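Long-range contacts in protoporphyrinogen oxidase (PDB 3LOV), which probably oxidises coproporphyrinogen III to coproporphyrin III with FAD and molecular oxygen, a step of bacterial heme b biosynthesis: residues T310-M315 against I402-M407; A342-D347 against R361-R366; P256-S261 against K270-P275. All blocks are in the same frame, centred on the assembly; numbering follows the deposited sequence.

Contact 1 of 3, residues T310-M315 against I402-M407; sequences TATVTM and IISRLM. With FAD (flavin-adenine dinucleotide), chain B.
One end of this antiparallel strand pair lies against the dimethylbenzene edge of the FAD isoalloxazine, so the sheet of the flavin-containing amine oxidase fold forms part of the cofactor pocket here. Strands 310-315 and 402-406 run at 168° to each other, and six backbone hydrogen bonds join them through the pairs T310-L406, T312-S404 and T314-I402. L406 N meets T310 O at 2.8 Å, nearly along the C=O axis, whereas T310 N reaches L406 O from above the carbonyl plane. T310 sets CB and CG2 against the flavin methyl C7M, with CB 3.6 Å from it. L406, its CG anti to the carbonyl carbon, spreads both methyls over the same corner: CD1 is 4.0 Å from C7M, CD2 4.0 Å from C8M. An alanine at L406 would remove both methyls and would probably loosen the packing around the flavin's dimethyl end. Further along the same face, T312 holds OG1 in the crowded position between backbone N and carbonyl carbon (chi1 63°), 3.5 Å from S404 CB. A water donates to T312 OG1 and, at 2.9 Å, to I402 O, and also hydrogen-bonds S404 OG; both hydroxyls have a second partner in R57, T312 OG1 at its carbonyl and S404 OG at its guanidinium. On the face of A311, V313, I403 and R405, V313 CG1 and I403 CG1 lie side by side at 4.1 Å. R405 extends there toward helix 377-392, forming a salt bridge with D377, and L380 of that helix packs on it. Strand 357-364 flanks 310-315 on its other edge, bonded through A311 and V313, while strand 400-411 is one of the two outermost strands of the sheet within the chain.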
# COMPACT_ATOMS: atom_id res chain seq x y z
N THR A 310 -4.33 9.14 5.39
CA THR A 310 -4.74 9.43 4.03
C THR A 310 -6.26 9.51 4.00
O THR A 310 -6.93 8.73 4.66
CB THR A 310 -4.28 8.31 3.03
OG1 THR A 310 -2.86 8.08 3.15
CG2 THR A 310 -4.63 8.68 1.57
N ALA A 311 -6.79 10.48 3.25
CA ALA A 311 -8.20 10.46 2.82
C ALA A 311 -8.29 10.22 1.30
O ALA A 311 -7.48 10.73 0.51
CB ALA A 311 -8.90 11.75 3.17
N THR A 312 -9.29 9.44 0.88
CA THR A 312 -9.66 9.39 -0.52
C THR A 312 -10.98 10.15 -0.67
O THR A 312 -11.90 10.02 0.15
CB THR A 312 -9.75 7.95 -1.07
OG1 THR A 312 -10.79 7.24 -0.38
CG2 THR A 312 -8.40 7.20 -0.91
N VAL A 313 -11.03 10.99 -1.70
CA VAL A 313 -12.20 11.83 -1.94
C VAL A 313 -12.59 11.55 -3.40
O VAL A 313 -11.84 11.87 -4.31
CB VAL A 313 -11.92 13.32 -1.66
CG1 VAL A 313 -13.21 14.18 -1.90
CG2 VAL A 313 -11.38 13.50 -0.23
N THR A 314 -13.71 10.88 -3.58
CA THR A 314 -14.14 10.43 -4.89
C THR A 314 -15.31 11.31 -5.29
O THR A 314 -16.22 11.50 -4.51
CB THR A 314 -14.58 8.95 -4.89
OG1 THR A 314 -13.43 8.10 -4.74
CG2 THR A 314 -15.29 8.63 -6.21
N MSE A 315 -15.23 11.87 -6.49
CA MSE A 315 -16.30 12.73 -7.04
C MSE A 315 -16.90 12.10 -8.30
O MSE A 315 -16.17 11.83 -9.25
CB MSE A 315 -15.73 14.09 -7.39
CG MSE A 315 -15.43 14.93 -6.18
SE MSE A 315 -14.01 16.19 -6.52
CE MSE A 315 -14.64 17.34 -5.13
N ILE A 402 -17.77 10.85 -2.22
CA ILE A 402 -17.58 9.75 -1.27
C ILE A 402 -16.21 9.97 -0.64
O ILE A 402 -15.17 9.95 -1.34
CB ILE A 402 -17.63 8.34 -1.97
CG1 ILE A 402 -18.97 8.14 -2.73
CG2 ILE A 402 -17.38 7.16 -0.93
CD1 ILE A 402 -18.89 7.17 -4.03
N ILE A 403 -16.22 10.23 0.67
CA ILE A 403 -15.02 10.51 1.45
C ILE A 403 -14.68 9.32 2.37
O ILE A 403 -15.55 8.81 3.05
CB ILE A 403 -15.23 11.78 2.33
CG1 ILE A 403 -15.26 13.06 1.47
CG2 ILE A 403 -14.12 11.92 3.35
CD1 ILE A 403 -15.71 14.30 2.27
N SER A 404 -13.45 8.87 2.34
CA SER A 404 -13.00 7.79 3.22
C SER A 404 -11.69 8.19 3.85
O SER A 404 -10.92 8.95 3.26
CB SER A 404 -12.81 6.51 2.42
OG SER A 404 -13.99 6.24 1.68
N ARG A 405 -11.44 7.72 5.06
CA ARG A 405 -10.29 8.17 5.86
C ARG A 405 -9.59 6.94 6.40
O ARG A 405 -10.22 6.11 7.05
CB ARG A 405 -10.72 9.07 7.04
CG ARG A 405 -11.17 10.49 6.64
CD ARG A 405 -11.65 11.29 7.85
NE ARG A 405 -12.00 12.67 7.49
CZ ARG A 405 -13.17 13.06 7.02
NH1 ARG A 405 -14.14 12.18 6.82
NH2 ARG A 405 -13.37 14.35 6.75
N LEU A 406 -8.30 6.84 6.12
CA LEU A 406 -7.48 5.72 6.54
C LEU A 406 -6.45 6.25 7.53
O LEU A 406 -5.34 6.68 7.12
CB LEU A 406 -6.85 5.08 5.32
CG LEU A 406 -7.92 4.59 4.33
CD1 LEU A 406 -8.21 5.60 3.16
CD2 LEU A 406 -7.49 3.28 3.79
N MSE A 407 -6.87 6.30 8.80
CA MSE A 407 -6.05 6.87 9.87
C MSE A 407 -4.78 6.01 10.13
O MSE A 407 -4.87 4.78 10.22
CB MSE A 407 -6.84 6.99 11.20
CG MSE A 407 -8.06 7.94 11.18
SE MSE A 407 -7.84 9.58 10.16
CE MSE A 407 -6.46 10.51 11.14
PA FAD B . -6.12 -3.28 8.43
O1A FAD B . -6.82 -3.29 7.11
O2A FAD B . -5.78 -1.97 9.04
O5B FAD B . -7.00 -4.10 9.47
C5B FAD B . -6.80 -4.04 10.86
C4B FAD B . -8.06 -4.60 11.53
O4B FAD B . -7.84 -4.76 12.94
C3B FAD B . -9.25 -3.69 11.31
O3B FAD B . -10.40 -4.42 10.91
C2B FAD B . -9.39 -3.06 12.68
O2B FAD B . -10.69 -2.72 13.00
C1B FAD B . -8.91 -4.16 13.61
N9A FAD B . -8.47 -3.72 14.94
C8A FAD B . -7.81 -2.58 15.36
N7A FAD B . -7.61 -2.64 16.70
C5A FAD B . -8.14 -3.81 17.15
C6A FAD B . -8.22 -4.42 18.40
N6A FAD B . -7.68 -3.86 19.48
N1A FAD B . -8.84 -5.65 18.53
C2A FAD B . -9.35 -6.30 17.42
N3A FAD B . -9.24 -5.70 16.18
C4A FAD B . -8.68 -4.49 16.06
N1 FAD B . -2.29 -2.08 -0.93
C2 FAD B . -2.32 -2.59 -2.20
O2 FAD B . -1.88 -3.72 -2.44
N3 FAD B . -2.81 -1.82 -3.23
C4 FAD B . -3.25 -0.56 -3.03
O4 FAD B . -3.70 0.05 -3.98
C4X FAD B . -3.20 -0.01 -1.77
N5 FAD B . -3.70 1.27 -1.55
C5X FAD B . -3.66 1.79 -0.26
C6 FAD B . -4.11 3.09 -0.02
C7 FAD B . -4.08 3.63 1.27
C7M FAD B . -4.58 5.02 1.52
C8 FAD B . -3.61 2.85 2.35
C8M FAD B . -3.54 3.40 3.77
C9 FAD B . -3.17 1.55 2.13
C9A FAD B . -3.17 1.01 0.83
N10 FAD B . -2.73 -0.30 0.60
C10 FAD B . -2.73 -0.80 -0.71
C1' FAD B . -2.18 -1.19 1.69
C2' FAD B . -3.32 -2.11 2.19
O2' FAD B . -4.31 -1.33 2.75
C3' FAD B . -2.85 -3.13 3.24
O3' FAD B . -2.10 -4.11 2.53
C4' FAD B . -3.98 -3.89 4.00
O4' FAD B . -5.23 -3.24 4.06
C5' FAD B . -3.61 -4.14 5.44
O5' FAD B . -4.59 -4.95 6.03
P FAD B . -4.40 -5.42 7.53
O1P FAD B . -2.96 -5.73 7.86
O2P FAD B . -5.41 -6.45 7.96
O3P FAD B . -4.73 -4.07 8.39
O HOH W 1 -2.47 6.24 5.50
O HOH W 2 -13.51 7.60 -0.69

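Contact 2 of 3, residues A342-D347 against R361-R366; sequences ACTAID and RAFVGR
R361 starts with CG anti to the backbone N (chi1 -171°) and then bends at chi3 (79°), while F363, two residues on, has its CG anti to the carbonyl carbon (chi1 -68°). These turns bring the ring over the guanidinium: F363 CE2 sits 3.9 Å above one face of that group, offset toward its rim. A water in the guanidinium plane accepts from R361 NE at 3.2 Å and also hydrogen-bonds T344 OG1, linking the two strands through their side chains. NH1 of R361 has its stronger partner elsewhere, in the carbonyl of G58, near the FAD-binding residue D60. Strands 342-345 and 361-364 are antiparallel neighbours within the large mixed sheet of this flavin amine oxidase fold. T344 and R361 form a hydrogen-bonded pair: R361 N reaches T344 O at 2.8 Å in the carbonyl plane, and T344 N approaches R361 O from above the plane of the R361 carbonyl. F363 N bonds to A342 O at 3.0 Å. Between these lies the non-hydrogen-bonded pair C343-A362, where C343 CA is 3.2 Å from R361 O in a CA-H...O contact. On that face, C343 and A362 meet helix 377-392 through L388 and V384. At the end of the strand, A345 occupies the N-cap position of helix 346-349, and I346, the first residue of that helix, sends CG1 and CD1 obliquely onto R361 CB, each at 3.8 Å.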
# COMPACT_ATOMS: atom_id res chain seq x y z
N ALA A 342 -2.42 13.07 -5.39
CA ALA A 342 -2.66 12.30 -6.62
C ALA A 342 -4.14 12.34 -6.91
O ALA A 342 -4.93 12.65 -6.03
CB ALA A 342 -2.17 10.83 -6.50
N CYS A 343 -4.51 12.08 -8.16
CA CYS A 343 -5.91 11.92 -8.56
C CYS A 343 -6.00 10.91 -9.69
O CYS A 343 -5.13 10.88 -10.56
CB CYS A 343 -6.51 13.22 -9.05
SG CYS A 343 -8.30 13.11 -9.40
N THR A 344 -7.05 10.10 -9.66
CA THR A 344 -7.26 9.09 -10.70
C THR A 344 -8.62 9.28 -11.35
O THR A 344 -9.59 9.61 -10.66
CB THR A 344 -7.24 7.68 -10.11
OG1 THR A 344 -6.00 7.47 -9.43
CG2 THR A 344 -7.44 6.64 -11.20
N ALA A 345 -8.64 9.11 -12.67
CA ALA A 345 -9.87 9.05 -13.43
C ALA A 345 -10.28 7.59 -13.39
O ALA A 345 -9.93 6.81 -14.27
CB ALA A 345 -9.64 9.52 -14.88
N ILE A 346 -10.98 7.24 -12.31
CA ILE A 346 -11.41 5.88 -12.03
C ILE A 346 -12.08 5.22 -13.24
O ILE A 346 -11.82 4.05 -13.56
CB ILE A 346 -12.46 5.87 -10.89
CG1 ILE A 346 -11.83 6.11 -9.51
CG2 ILE A 346 -13.23 4.55 -10.89
CD1 ILE A 346 -10.45 5.58 -9.30
N ASP A 347 -12.96 5.96 -13.90
CA ASP A 347 -13.69 5.39 -15.05
C ASP A 347 -12.78 5.13 -16.26
O ASP A 347 -13.11 4.33 -17.11
CB ASP A 347 -14.86 6.29 -15.45
CG ASP A 347 -14.39 7.67 -15.88
OD1 ASP A 347 -13.97 8.46 -15.01
OD2 ASP A 347 -14.43 7.94 -17.10
N ARG A 361 -10.98 10.19 -8.31
CA ARG A 361 -10.61 9.83 -6.91
C ARG A 361 -9.31 10.54 -6.56
O ARG A 361 -8.27 10.24 -7.13
CB ARG A 361 -10.47 8.31 -6.67
CG ARG A 361 -10.30 7.97 -5.15
CD ARG A 361 -10.50 6.51 -4.73
NE ARG A 361 -9.34 5.68 -5.02
CZ ARG A 361 -8.94 4.63 -4.29
NH1 ARG A 361 -9.60 4.22 -3.20
NH2 ARG A 361 -7.85 3.98 -4.64
N ALA A 362 -9.39 11.53 -5.68
CA ALA A 362 -8.22 12.26 -5.19
C ALA A 362 -7.75 11.67 -3.86
O ALA A 362 -8.54 11.19 -3.06
CB ALA A 362 -8.50 13.76 -5.08
N PHE A 363 -6.43 11.67 -3.65
CA PHE A 363 -5.82 11.28 -2.39
C PHE A 363 -5.27 12.53 -1.69
O PHE A 363 -4.77 13.46 -2.36
CB PHE A 363 -4.67 10.32 -2.63
CG PHE A 363 -5.11 8.97 -3.14
CD1 PHE A 363 -5.50 8.81 -4.46
CD2 PHE A 363 -5.09 7.86 -2.32
CE1 PHE A 363 -5.89 7.56 -4.94
CE2 PHE A 363 -5.48 6.59 -2.81
CZ PHE A 363 -5.86 6.45 -4.09
N VAL A 364 -5.38 12.55 -0.37
CA VAL A 364 -4.87 13.66 0.48
C VAL A 364 -4.13 13.04 1.66
O VAL A 364 -4.64 12.10 2.28
CB VAL A 364 -6.02 14.56 1.03
CG1 VAL A 364 -5.47 15.53 2.10
CG2 VAL A 364 -6.72 15.37 -0.09
N GLY A 365 -2.94 13.56 1.97
CA GLY A 365 -2.16 13.10 3.10
C GLY A 365 -0.75 12.69 2.71
O GLY A 365 -0.58 11.91 1.79
N ARG A 366 0.24 13.26 3.40
CA ARG A 366 1.67 12.89 3.26
C ARG A 366 2.31 12.76 4.62
O ARG A 366 1.77 13.30 5.60
CB ARG A 366 2.45 14.00 2.52
CG ARG A 366 1.90 14.39 1.16
CD ARG A 366 2.78 15.48 0.60
NE ARG A 366 2.36 15.90 -0.72
CZ ARG A 366 2.70 15.29 -1.85
NH1 ARG A 366 3.49 14.23 -1.83
NH2 ARG A 366 2.23 15.73 -3.00
O HOH W 3 -7.39 5.36 -7.54

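Contact 3 of 3, residues P256-S261 against K270-P275; sequences PLLAIS and KTDHGP. With FAD (flavin-adenine dinucleotide), chain B.
A single residue, L257, reads the adenine of FAD with both ends of its backbone: its N donates to N1A at 3.1 Å and nearly straight (174°), while its O accepts from N6A at 3.3 Å. Its side chain leaves the backbone away from 270-275, yet with CG anti to the backbone N (chi1 170°) CD1 comes to 3.7 Å from K270 O. That same K270 carbonyl takes L258 N at 2.8 Å, nearly along the C=O axis, and K270 N returns a bond to A259 O. L258 and K270 pack alongside, L258 CB and CD1 lying against the lysine's aliphatic chain, before chi4 (111°) bends the ammonium end away. The other flank of L258 CD1 faces D272 OD1. The contact lies at the end of a small three-stranded antiparallel sheet beside the nucleotide end of the cofactor, where strands 259-263 and 266-270 meet, and from T271 to G274 the chain makes a type I turn toward strand 276-278. T271 OG1, in the crowded position between backbone N and carbonyl carbon, accepts from H273 N as an ST turn and donates to G274 O at 2.6 Å on a lone pair. D272 CB rests over the centre of one face of the H273 ring. At the start of the turn, a water donates to P256 O (2.7 Å) and to D272 OD2 while accepting from D272 N, bridging the two segments; D272 OD2 also touches P256 CG, the two side chains crossing at about a right angle.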
# COMPACT_ATOMS: atom_id res chain seq x y z
N PRO A 256 -13.22 -5.58 20.57
CA PRO A 256 -11.81 -5.25 20.57
C PRO A 256 -11.07 -6.04 21.62
O PRO A 256 -11.63 -6.37 22.66
CB PRO A 256 -11.79 -3.77 20.92
CG PRO A 256 -13.08 -3.51 21.55
CD PRO A 256 -14.05 -4.39 20.83
N LEU A 257 -9.81 -6.37 21.34
CA LEU A 257 -8.94 -6.97 22.34
C LEU A 257 -8.40 -5.82 23.15
O LEU A 257 -7.88 -4.86 22.57
CB LEU A 257 -7.78 -7.74 21.69
CG LEU A 257 -6.66 -8.20 22.64
CD1 LEU A 257 -7.24 -9.26 23.59
CD2 LEU A 257 -5.40 -8.73 21.90
N LEU A 258 -8.52 -5.92 24.46
CA LEU A 258 -8.21 -4.83 25.40
C LEU A 258 -6.96 -5.09 26.23
O LEU A 258 -6.37 -4.15 26.74
CB LEU A 258 -9.39 -4.64 26.34
CG LEU A 258 -10.72 -4.26 25.71
CD1 LEU A 258 -11.83 -4.15 26.77
CD2 LEU A 258 -10.58 -2.96 24.94
N ALA A 259 -6.57 -6.35 26.40
CA ALA A 259 -5.44 -6.70 27.27
C ALA A 259 -5.10 -8.15 27.11
O ALA A 259 -5.98 -8.96 26.78
CB ALA A 259 -5.75 -6.41 28.74
N ILE A 260 -3.84 -8.48 27.33
CA ILE A 260 -3.35 -9.88 27.32
C ILE A 260 -2.72 -10.22 28.69
O ILE A 260 -1.84 -9.51 29.17
CB ILE A 260 -2.32 -10.09 26.17
CG1 ILE A 260 -2.96 -9.81 24.79
CG2 ILE A 260 -1.71 -11.51 26.18
CD1 ILE A 260 -2.00 -9.95 23.61
N SER A 261 -3.16 -11.28 29.34
CA SER A 261 -2.57 -11.72 30.64
C SER A 261 -2.18 -13.16 30.61
O SER A 261 -2.76 -13.95 29.87
CB SER A 261 -3.58 -11.54 31.74
OG SER A 261 -4.14 -10.25 31.70
N LYS A 270 -8.54 -10.17 27.31
CA LYS A 270 -9.61 -9.33 27.82
C LYS A 270 -10.41 -8.62 26.73
O LYS A 270 -9.82 -7.96 25.89
CB LYS A 270 -9.02 -8.26 28.74
CG LYS A 270 -10.06 -7.37 29.37
CD LYS A 270 -9.41 -6.18 30.05
CE LYS A 270 -10.40 -5.07 30.34
NZ LYS A 270 -10.61 -4.95 31.77
N THR A 271 -11.73 -8.71 26.81
CA THR A 271 -12.65 -8.02 25.88
C THR A 271 -13.80 -7.44 26.67
O THR A 271 -13.97 -7.78 27.82
CB THR A 271 -13.27 -8.99 24.85
OG1 THR A 271 -14.37 -9.70 25.44
CG2 THR A 271 -12.22 -9.97 24.26
N ASP A 272 -14.63 -6.62 26.06
CA ASP A 272 -15.79 -6.03 26.75
C ASP A 272 -16.82 -7.04 27.25
O ASP A 272 -17.59 -6.75 28.18
CB ASP A 272 -16.50 -5.05 25.82
CG ASP A 272 -15.72 -3.78 25.61
OD1 ASP A 272 -15.43 -3.10 26.62
OD2 ASP A 272 -15.41 -3.46 24.43
N HIS A 273 -16.86 -8.21 26.62
CA HIS A 273 -17.85 -9.22 26.90
C HIS A 273 -17.19 -10.48 27.47
O HIS A 273 -17.56 -11.60 27.14
CB HIS A 273 -18.62 -9.54 25.61
CG HIS A 273 -18.95 -8.33 24.79
ND1 HIS A 273 -19.84 -7.36 25.20
CD2 HIS A 273 -18.47 -7.91 23.59
CE1 HIS A 273 -19.92 -6.41 24.28
NE2 HIS A 273 -19.10 -6.72 23.29
N GLY A 274 -16.19 -10.31 28.32
CA GLY A 274 -15.54 -11.45 28.95
C GLY A 274 -14.33 -12.00 28.19
O GLY A 274 -14.11 -11.71 27.02
N PRO A 275 -13.54 -12.81 28.88
CA PRO A 275 -12.25 -13.19 28.37
C PRO A 275 -12.33 -14.29 27.35
O PRO A 275 -13.27 -15.06 27.36
CB PRO A 275 -11.52 -13.67 29.62
CG PRO A 275 -12.62 -14.20 30.50
CD PRO A 275 -13.79 -13.31 30.25
PA FAD B . -6.12 -3.28 8.43
O1A FAD B . -6.82 -3.29 7.11
O2A FAD B . -5.78 -1.97 9.04
O5B FAD B . -7.00 -4.10 9.47
C5B FAD B . -6.80 -4.04 10.86
C4B FAD B . -8.06 -4.60 11.53
O4B FAD B . -7.84 -4.76 12.94
C3B FAD B . -9.25 -3.69 11.31
O3B FAD B . -10.40 -4.42 10.91
C2B FAD B . -9.39 -3.06 12.68
O2B FAD B . -10.69 -2.72 13.00
C1B FAD B . -8.91 -4.16 13.61
N9A FAD B . -8.47 -3.72 14.94
C8A FAD B . -7.81 -2.58 15.36
N7A FAD B . -7.61 -2.64 16.70
C5A FAD B . -8.14 -3.81 17.15
C6A FAD B . -8.22 -4.42 18.40
N6A FAD B . -7.68 -3.86 19.48
N1A FAD B . -8.84 -5.65 18.53
C2A FAD B . -9.35 -6.30 17.42
N3A FAD B . -9.24 -5.70 16.18
C4A FAD B . -8.68 -4.49 16.06
N1 FAD B . -2.29 -2.08 -0.93
C2 FAD B . -2.32 -2.59 -2.20
O2 FAD B . -1.88 -3.72 -2.44
N3 FAD B . -2.81 -1.82 -3.23
C4 FAD B . -3.25 -0.56 -3.03
O4 FAD B . -3.70 0.05 -3.98
C4X FAD B . -3.20 -0.01 -1.77
N5 FAD B . -3.70 1.27 -1.55
C5X FAD B . -3.66 1.79 -0.26
C6 FAD B . -4.11 3.09 -0.02
C7 FAD B . -4.08 3.63 1.27
C7M FAD B . -4.58 5.02 1.52
C8 FAD B . -3.61 2.85 2.35
C8M FAD B . -3.54 3.40 3.77
C9 FAD B . -3.17 1.55 2.13
C9A FAD B . -3.17 1.01 0.83
N10 FAD B . -2.73 -0.30 0.60
C10 FAD B . -2.73 -0.80 -0.71
C1' FAD B . -2.18 -1.19 1.69
C2' FAD B . -3.32 -2.11 2.19
O2' FAD B . -4.31 -1.33 2.75
C3' FAD B . -2.85 -3.13 3.24
O3' FAD B . -2.10 -4.11 2.53
C4' FAD B . -3.98 -3.89 4.00
O4' FAD B . -5.23 -3.24 4.06
C5' FAD B . -3.61 -4.14 5.44
O5' FAD B . -4.59 -4.95 6.03
P FAD B . -4.40 -5.42 7.53
O1P FAD B . -2.96 -5.73 7.86
O2P FAD B . -5.41 -6.45 7.96
O3P FAD B . -4.73 -4.07 8.39
O HOH W 4 -14.18 -6.08 23.54

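Contacts 1 and 2 share one sheet, their centres 9 Å apart, because strands 307-318 and 357-364 are neighbours. V313 O and A362 N, 2.8 Å apart, and A311 N and V364 O, 2.9 Å apart, are probable backbone hydrogen bonds between them, and T314 OG1 packs against R361 CG. Along the chain, contact 2 falls within the residues separating the two segments of contact 1. Contact 3 closes earlier in the sequence and lies apart, about 31 Å from contact 1 and 38 Å from contact 2 between centres. FAD spans the gap: contact 1 touches its flavin methyls, contact 3 its adenine, and the side chain of F363 in contact 2 comes within about 5 Å of FAD, nearest atoms.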